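Local coordinates for protein 3,4-dihydroxybenzoate decarboxylase (Enterobacter cloacae, PDB 5NY5) that probably catalyses the reversible decarboxylation of 3,4-dihydroxybenzoate to catechol as a UbiD-family enzyme that depends on prenylated flavin and a metal ion, at residues Val425-Gln437 against Ser449-Asp462. Numbering follows the deposited sequence.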
ATOM      1  N   VAL A 425      -7.516   0.079   8.315  1.00 35.26           N
ATOM      2  CA  VAL A 425      -8.216  -1.189   8.450  1.00 35.27           C
ATOM      3  C   VAL A 425      -9.518  -1.205   7.661  1.00 34.95           C
ATOM      4  O   VAL A 425      -9.855  -2.214   7.030  1.00 34.82           O
ATOM      5  CB  VAL A 425      -8.488  -1.517   9.933  1.00 35.82           C
ATOM      6  CG1 VAL A 425      -9.282  -2.811  10.059  1.00 35.91           C
ATOM      7  CG2 VAL A 425      -7.190  -1.592  10.709  1.00 36.26           C
ATOM      8  N   SER A 426     -10.250  -0.093   7.657  1.00 34.90           N
ATOM      9  CA  SER A 426     -11.654  -0.075   7.274  1.00 34.79           C
ATOM     10  C   SER A 426     -11.906   0.496   5.885  1.00 34.43           C
ATOM     11  O   SER A 426     -13.067   0.690   5.514  1.00 34.40           O
ATOM     12  CB  SER A 426     -12.454   0.722   8.303  1.00 35.12           C
ATOM     13  OG  SER A 426     -12.007   0.472   9.623  1.00 35.56           O
ATOM     14  N   ILE A 427     -10.864   0.767   5.105  1.00 34.22           N
ATOM     15  CA  ILE A 427     -10.998   1.473   3.836  1.00 33.98           C
ATOM     16  C   ILE A 427     -10.412   0.606   2.729  1.00 33.78           C
ATOM     17  O   ILE A 427      -9.224   0.267   2.762  1.00 44.43           O
ATOM     18  CB  ILE A 427     -10.314   2.849   3.878  1.00 34.05           C
ATOM     19  CG1 ILE A 427     -10.861   3.675   5.044  1.00 34.37           C
ATOM     20  CG2 ILE A 427     -10.521   3.586   2.576  1.00 34.65           C
ATOM     21  CD1 ILE A 427     -10.322   5.092   5.110  1.00 34.57           C
ATOM     22  N   THR A 428     -11.243   0.262   1.745  1.00 33.70           N
ATOM     23  CA  THR A 428     -10.845  -0.560   0.609  1.00 33.62           C
ATOM     24  C   THR A 428     -11.036   0.239  -0.672  1.00 33.54           C
ATOM     25  O   THR A 428     -12.155   0.662  -0.980  1.00 33.62           O
ATOM     26  CB  THR A 428     -11.654  -1.855   0.551  1.00 33.78           C
ATOM     27  OG1 THR A 428     -11.403  -2.632   1.725  1.00 45.24           O
ATOM     28  CG2 THR A 428     -11.265  -2.664  -0.662  1.00 33.81           C
ATOM     29  N   THR A 429      -9.952   0.437  -1.416  1.00 33.46           N
ATOM     30  CA  THR A 429      -9.980   1.179  -2.667  1.00 33.47           C
ATOM     31  C   THR A 429     -10.009   0.216  -3.846  1.00 33.56           C
ATOM     32  O   THR A 429      -9.331  -0.815  -3.837  1.00 33.58           O
ATOM     33  CB  THR A 429      -8.769   2.106  -2.782  1.00 33.42           C
ATOM     34  OG1 THR A 429      -7.567   1.357  -2.560  1.00 41.52           O
ATOM     35  CG2 THR A 429      -8.864   3.232  -1.761  1.00 33.47           C
ATOM     36  N   LEU A 430     -10.806   0.559  -4.858  1.00 43.02           N
ATOM     37  CA  LEU A 430     -10.998  -0.282  -6.039  1.00 35.55           C
ATOM     38  C   LEU A 430     -10.748   0.574  -7.272  1.00 34.10           C
ATOM     39  O   LEU A 430     -11.660   1.239  -7.779  1.00 42.78           O
ATOM     40  CB  LEU A 430     -12.393  -0.900  -6.062  1.00 34.21           C
ATOM     41  CG  LEU A 430     -12.782  -1.886  -4.955  1.00 34.20           C
ATOM     42  CD1 LEU A 430     -13.157  -1.181  -3.667  1.00 37.12           C
ATOM     43  CD2 LEU A 430     -13.945  -2.738  -5.410  1.00 34.61           C
ATOM     44  N   PRO A 431      -9.521   0.589  -7.777  1.00 35.79           N
ATOM     45  CA  PRO A 431      -9.189   1.473  -8.896  1.00 35.74           C
ATOM     46  C   PRO A 431      -9.660   0.933 -10.238  1.00 37.07           C
ATOM     47  O   PRO A 431      -9.832  -0.270 -10.436  1.00 40.45           O
ATOM     48  CB  PRO A 431      -7.659   1.540  -8.842  1.00 35.59           C
ATOM     49  CG  PRO A 431      -7.259   0.254  -8.209  1.00 35.48           C
ATOM     50  CD  PRO A 431      -8.327  -0.055  -7.203  1.00 35.43           C
ATOM     51  N   GLY A 432      -9.871   1.866 -11.164  1.00 34.97           N
ATOM     52  CA  GLY A 432     -10.126   1.533 -12.551  1.00 35.50           C
ATOM     53  C   GLY A 432     -11.521   1.059 -12.890  1.00 35.88           C
ATOM     54  O   GLY A 432     -11.695   0.372 -13.899  1.00 36.39           O
ATOM     55  N   ILE A 433     -12.528   1.410 -12.097  1.00 35.74           N
ATOM     56  CA  ILE A 433     -13.896   0.961 -12.326  1.00 36.16           C
ATOM     57  C   ILE A 433     -14.693   2.106 -12.932  1.00 36.53           C
ATOM     58  O   ILE A 433     -14.715   3.212 -12.382  1.00 36.29           O
ATOM     59  CB  ILE A 433     -14.546   0.471 -11.023  1.00 35.95           C
ATOM     60  CG1 ILE A 433     -13.586  -0.440 -10.261  1.00 35.46           C
ATOM     61  CG2 ILE A 433     -15.833  -0.269 -11.325  1.00 39.64           C
ATOM     62  CD1 ILE A 433     -13.227  -1.697 -11.009  1.00 35.81           C
ATOM     63  N   ARG A 434     -15.351   1.845 -14.060  1.00 37.22           N
ATOM     64  CA  ARG A 434     -16.161   2.880 -14.688  1.00 37.72           C
ATOM     65  C   ARG A 434     -17.273   3.328 -13.749  1.00 37.60           C
ATOM     66  O   ARG A 434     -17.940   2.512 -13.112  1.00 37.54           O
ATOM     67  CB  ARG A 434     -16.760   2.387 -16.005  1.00 38.61           C
ATOM     68  CG  ARG A 434     -17.682   3.412 -16.646  1.00 43.20           C
ATOM     69  CD  ARG A 434     -17.749   3.261 -18.147  1.00 40.16           C
ATOM     70  NE  ARG A 434     -16.422   3.240 -18.751  1.00 40.08           N
ATOM     71  CZ  ARG A 434     -15.743   4.321 -19.117  1.00 40.07           C
ATOM     72  NH1 ARG A 434     -14.543   4.193 -19.666  1.00 40.05           N
ATOM     73  NH2 ARG A 434     -16.258   5.525 -18.937  1.00 40.15           N
ATOM     74  N   GLY A 435     -17.452   4.642 -13.656  1.00 43.31           N
ATOM     75  CA  GLY A 435     -18.444   5.213 -12.771  1.00 40.60           C
ATOM     76  C   GLY A 435     -19.444   6.082 -13.498  1.00 42.75           C
ATOM     77  O   GLY A 435     -20.544   5.630 -13.830  1.00 54.20           O
ATOM     78  N   HIS A 436     -19.075   7.332 -13.759  1.00 38.41           N
ATOM     79  CA  HIS A 436     -19.980   8.260 -14.417  1.00 39.16           C
ATOM     80  C   HIS A 436     -19.178   9.432 -14.965  1.00 39.33           C
ATOM     81  O   HIS A 436     -18.247   9.911 -14.315  1.00 38.80           O
ATOM     82  CB  HIS A 436     -21.064   8.752 -13.454  1.00 39.18           C
ATOM     83  CG  HIS A 436     -22.270   9.313 -14.138  1.00 40.08           C
ATOM     84  ND1 HIS A 436     -22.221  10.440 -14.927  1.00 40.67           N
ATOM     85  CD2 HIS A 436     -23.561   8.902 -14.150  1.00 40.58           C
ATOM     86  CE1 HIS A 436     -23.427  10.698 -15.400  1.00 41.49           C
ATOM     87  NE2 HIS A 436     -24.258   9.779 -14.941  1.00 41.45           N
ATOM     88  N   GLN A 437     -19.555   9.889 -16.159  1.00 41.19           N
ATOM     89  CA  GLN A 437     -18.824  10.956 -16.830  1.00 41.14           C
ATOM     90  C   GLN A 437     -18.966  12.302 -16.136  1.00 42.20           C
ATOM     91  O   GLN A 437     -18.092  13.158 -16.297  1.00 46.93           O
ATOM     92  CB  GLN A 437     -19.302  11.083 -18.276  1.00 45.51           C
ATOM     93  CG  GLN A 437     -18.989   9.880 -19.142  1.00 52.76           C
ATOM     94  CD  GLN A 437     -17.667  10.016 -19.868  1.00 50.95           C
ATOM     95  OE1 GLN A 437     -17.102  11.106 -19.955  1.00 48.81           O
ATOM     96  NE2 GLN A 437     -17.170   8.907 -20.404  1.00 55.51           N
ATOM     97  N   SER A 449      -4.204   6.193 -11.999  1.00 35.20           N
ATOM     98  CA  SER A 449      -4.880   4.913 -12.139  1.00 35.07           C
ATOM     99  C   SER A 449      -6.162   5.003 -12.956  1.00 35.37           C
ATOM    100  O   SER A 449      -6.782   3.969 -13.216  1.00 35.94           O
ATOM    101  CB  SER A 449      -5.189   4.321 -10.759  1.00 34.63           C
ATOM    102  OG  SER A 449      -5.991   5.193  -9.987  1.00 37.09           O
ATOM    103  N   ILE A 450      -6.564   6.203 -13.369  1.00 35.67           N
ATOM    104  CA  ILE A 450      -7.762   6.419 -14.175  1.00 36.07           C
ATOM    105  C   ILE A 450      -7.346   6.525 -15.636  1.00 36.65           C
ATOM    106  O   ILE A 450      -6.629   7.457 -16.019  1.00 36.90           O
ATOM    107  CB  ILE A 450      -8.519   7.680 -13.730  1.00 36.15           C
ATOM    108  CG1 ILE A 450      -9.043   7.517 -12.302  1.00 35.67           C
ATOM    109  CG2 ILE A 450      -9.658   7.984 -14.690  1.00 36.71           C
ATOM    110  CD1 ILE A 450      -9.777   8.726 -11.787  1.00 35.80           C
ATOM    111  N   ARG A 451      -7.812   5.592 -16.459  1.00 36.97           N
ATOM    112  CA  ARG A 451      -7.386   5.533 -17.851  1.00 37.60           C
ATOM    113  C   ARG A 451      -8.225   6.399 -18.782  1.00 38.28           C
ATOM    114  O   ARG A 451      -7.815   6.623 -19.925  1.00 41.07           O
ATOM    115  CB  ARG A 451      -7.394   4.079 -18.338  1.00 37.78           C
ATOM    116  CG  ARG A 451      -6.217   3.270 -17.810  1.00 37.36           C
ATOM    117  CD  ARG A 451      -6.425   1.775 -17.949  1.00 37.47           C
ATOM    118  NE  ARG A 451      -5.338   1.031 -17.323  1.00 37.10           N
ATOM    119  CZ  ARG A 451      -5.268  -0.294 -17.269  1.00 37.17           C
ATOM    120  NH1 ARG A 451      -6.227  -1.034 -17.807  1.00 37.62           N
ATOM    121  NH2 ARG A 451      -4.237  -0.880 -16.679  1.00 36.88           N
ATOM    122  N   GLY A 452      -9.366   6.902 -18.330  1.00 39.67           N
ATOM    123  CA  GLY A 452     -10.194   7.721 -19.197  1.00 38.98           C
ATOM    124  C   GLY A 452     -11.307   8.372 -18.412  1.00 38.84           C
ATOM    125  O   GLY A 452     -11.573   8.022 -17.259  1.00 47.19           O
ATOM    126  N   ASN A 453     -11.952   9.338 -19.062  1.00 39.51           N
ATOM    127  CA  ASN A 453     -13.082  10.029 -18.458  1.00 39.55           C
ATOM    128  C   ASN A 453     -14.169   9.036 -18.064  1.00 39.40           C
ATOM    129  O   ASN A 453     -14.437   8.065 -18.775  1.00 39.74           O
ATOM    130  CB  ASN A 453     -13.646  11.067 -19.427  1.00 40.49           C
ATOM    131  CG  ASN A 453     -12.692  12.214 -19.671  1.00 40.71           C
ATOM    132  OD1 ASN A 453     -11.847  12.515 -18.835  1.00 40.14           O
ATOM    133  ND2 ASN A 453     -12.830  12.871 -20.817  1.00 41.63           N
ATOM    134  N   GLY A 454     -14.794   9.284 -16.916  1.00 38.98           N
ATOM    135  CA  GLY A 454     -15.851   8.431 -16.428  1.00 38.87           C
ATOM    136  C   GLY A 454     -15.390   7.201 -15.684  1.00 38.19           C
ATOM    137  O   GLY A 454     -16.233   6.396 -15.273  1.00 41.78           O
ATOM    138  N   ILE A 455     -14.085   7.022 -15.506  1.00 37.74           N
ATOM    139  CA  ILE A 455     -13.534   5.923 -14.729  1.00 37.14           C
ATOM    140  C   ILE A 455     -13.069   6.481 -13.395  1.00 36.52           C
ATOM    141  O   ILE A 455     -12.594   7.618 -13.309  1.00 44.19           O
ATOM    142  CB  ILE A 455     -12.381   5.219 -15.475  1.00 37.18           C
ATOM    143  CG1 ILE A 455     -12.830   4.828 -16.882  1.00 37.97           C
ATOM    144  CG2 ILE A 455     -11.908   3.995 -14.706  1.00 36.68           C
ATOM    145  CD1 ILE A 455     -11.751   4.195 -17.709  1.00 38.16           C
ATOM    146  N   SER A 456     -13.211   5.675 -12.347  1.00 36.05           N
ATOM    147  CA  SER A 456     -12.964   6.159 -11.000  1.00 35.58           C
ATOM    148  C   SER A 456     -12.327   5.072 -10.151  1.00 35.10           C
ATOM    149  O   SER A 456     -12.362   3.886 -10.483  1.00 35.14           O
ATOM    150  CB  SER A 456     -14.263   6.628 -10.335  1.00 35.67           C
ATOM    151  OG  SER A 456     -14.049   7.011  -8.991  1.00 35.30           O
ATOM    152  N   CYS A 457     -11.739   5.506  -9.044  1.00 37.91           N
ATOM    153  CA  CYS A 457     -11.488   4.630  -7.916  1.00 37.58           C
ATOM    154  C   CYS A 457     -12.736   4.636  -7.046  1.00 45.71           C
ATOM    155  O   CYS A 457     -13.286   5.699  -6.746  1.00 45.70           O
ATOM    156  CB  CYS A 457     -10.268   5.094  -7.123  1.00 37.49           C
ATOM    157  SG  CYS A 457      -9.907   4.126  -5.651  1.00 37.12           S
ATOM    158  N   LYS A 458     -13.203   3.452  -6.675  1.00 34.30           N
ATOM    159  CA  LYS A 458     -14.389   3.307  -5.850  1.00 34.35           C
ATOM    160  C   LYS A 458     -13.973   2.798  -4.480  1.00 34.06           C
ATOM    161  O   LYS A 458     -13.140   1.898  -4.374  1.00 34.12           O
ATOM    162  CB  LYS A 458     -15.393   2.363  -6.511  1.00 34.67           C
ATOM    163  CG  LYS A 458     -15.732   2.777  -7.936  1.00 35.07           C
ATOM    164  CD  LYS A 458     -16.994   2.112  -8.451  1.00 35.54           C
ATOM    165  CE  LYS A 458     -17.379   2.666  -9.812  1.00 36.06           C
ATOM    166  NZ  LYS A 458     -18.716   2.182 -10.252  1.00 36.64           N
ATOM    167  N   THR A 459     -14.537   3.390  -3.434  1.00 34.06           N
ATOM    168  CA  THR A 459     -14.060   3.180  -2.075  1.00 33.89           C
ATOM    169  C   THR A 459     -15.186   2.657  -1.200  1.00 34.02           C
ATOM    170  O   THR A 459     -16.304   3.178  -1.236  1.00 34.23           O
ATOM    171  CB  THR A 459     -13.493   4.479  -1.490  1.00 33.89           C
ATOM    172  OG1 THR A 459     -12.522   5.022  -2.392  1.00 33.86           O
ATOM    173  CG2 THR A 459     -12.825   4.213  -0.156  1.00 33.82           C
ATOM    174  N   ILE A 460     -14.882   1.635  -0.412  1.00 43.18           N
ATOM    175  CA  ILE A 460     -15.810   1.069   0.555  1.00 34.12           C
ATOM    176  C   ILE A 460     -15.319   1.465   1.941  1.00 34.11           C
ATOM    177  O   ILE A 460     -14.250   1.025   2.382  1.00 34.01           O
ATOM    178  CB  ILE A 460     -15.919  -0.455   0.414  1.00 34.21           C
ATOM    179  CG1 ILE A 460     -16.366  -0.828  -0.999  1.00 35.01           C
ATOM    180  CG2 ILE A 460     -16.874  -1.016   1.446  1.00 34.47           C
ATOM    181  CD1 ILE A 460     -16.388  -2.328  -1.273  1.00 34.55           C
ATOM    182  N   PHE A 461     -16.090   2.300   2.629  1.00 34.30           N
ATOM    183  CA  PHE A 461     -15.816   2.664   4.015  1.00 34.45           C
ATOM    184  C   PHE A 461     -16.621   1.734   4.911  1.00 34.68           C
ATOM    185  O   PHE A 461     -17.851   1.832   4.967  1.00 34.89           O
ATOM    186  CB  PHE A 461     -16.178   4.123   4.282  1.00 34.64           C
ATOM    187  CG  PHE A 461     -15.382   5.110   3.482  1.00 34.53           C
ATOM    188  CD1 PHE A 461     -14.236   5.689   4.004  1.00 34.58           C
ATOM    189  CD2 PHE A 461     -15.789   5.480   2.214  1.00 34.47           C
ATOM    190  CE1 PHE A 461     -13.509   6.606   3.270  1.00 34.55           C
ATOM    191  CE2 PHE A 461     -15.065   6.397   1.477  1.00 34.44           C
ATOM    192  CZ  PHE A 461     -13.925   6.959   2.007  1.00 34.48           C
ATOM    193  N   ASP A 462     -15.936   0.832   5.607  1.00 34.71           N
ATOM    194  CA  ASP A 462     -16.597  -0.101   6.516  1.00 35.01           C
ATOM    195  C   ASP A 462     -16.603   0.511   7.909  1.00 35.33           C
ATOM    196  O   ASP A 462     -15.614   0.438   8.640  1.00 35.43           O
ATOM    197  CB  ASP A 462     -15.906  -1.460   6.504  1.00 34.99           C
ATOM    198  CG  ASP A 462     -16.534  -2.441   7.475  1.00 35.40           C
ATOM    199  OD1 ASP A 462     -15.853  -3.414   7.854  1.00 35.53           O
ATOM    200  OD2 ASP A 462     -17.704  -2.241   7.867  1.00 50.77           O
TER
HETATM  201  O   HOH W   1      -8.880   4.436 -10.541  1.00 45.21           O
HETATM  202  O   HOH W   2     -18.695   6.617 -17.503  1.00 43.04           O
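Lys458 NZ, at the end of a buried side chain, donates to Arg434 O at 3.0 Å and also to Leu395 O. It meets the Arg434 carbonyl from 33° out of that group's plane. The outstretched lysine chain carries NZ to this carbonyl. On the way it passes almost perpendicular to the Ile433 side chain, with Lys458 CE 3.6 Å from Ile433 CG2. Arg434 reaches back across the other face of the sheet. Its chain bends at chi3 (-52°), which lays the guanidinium against Ile455. Ile455 CG1 lies over one face, toward the rim, 3.3 Å from Arg434 NH1. Arg434 NH2 donates to Asn453 O at 3.1 Å, on a lone pair in the carbonyl plane. Arg434 NH1 binds Glu378 O of a second subunit. Gly454, at positive phi in a type II turn from Gly452 to Ile455, packs close to this arginine; Gly454 O accepts from Gly435 N at 2.7 Å.

Strands 427-431 and 455-462 run antiparallel, at 161°. Gly432 and Ile433 both face Ser456, forming a G1 beta bulge that shifts the register by one. A water joins Gly432 N to Ser449 OG, which also bonds Asp424 of a third subunit. Farther along, Ile427 and Phe461 are flank to flank, and Ile427 CD1 is 4.0 Å from Phe461 CE1. Ile460 CD1 meets Leu430 CD1 on the other face, beside helix 380-391.

The pair forms one margin of the five-stranded mixed sheet in the C-terminal domain, with 427-434 outermost within the chain. Lys458 links the Arg434 carbonyl to that of Leu395 in the same chain. Arg434 itself ties down the turn at Asn453 O and carries the contact into the neighbouring subunit at Glu378 O.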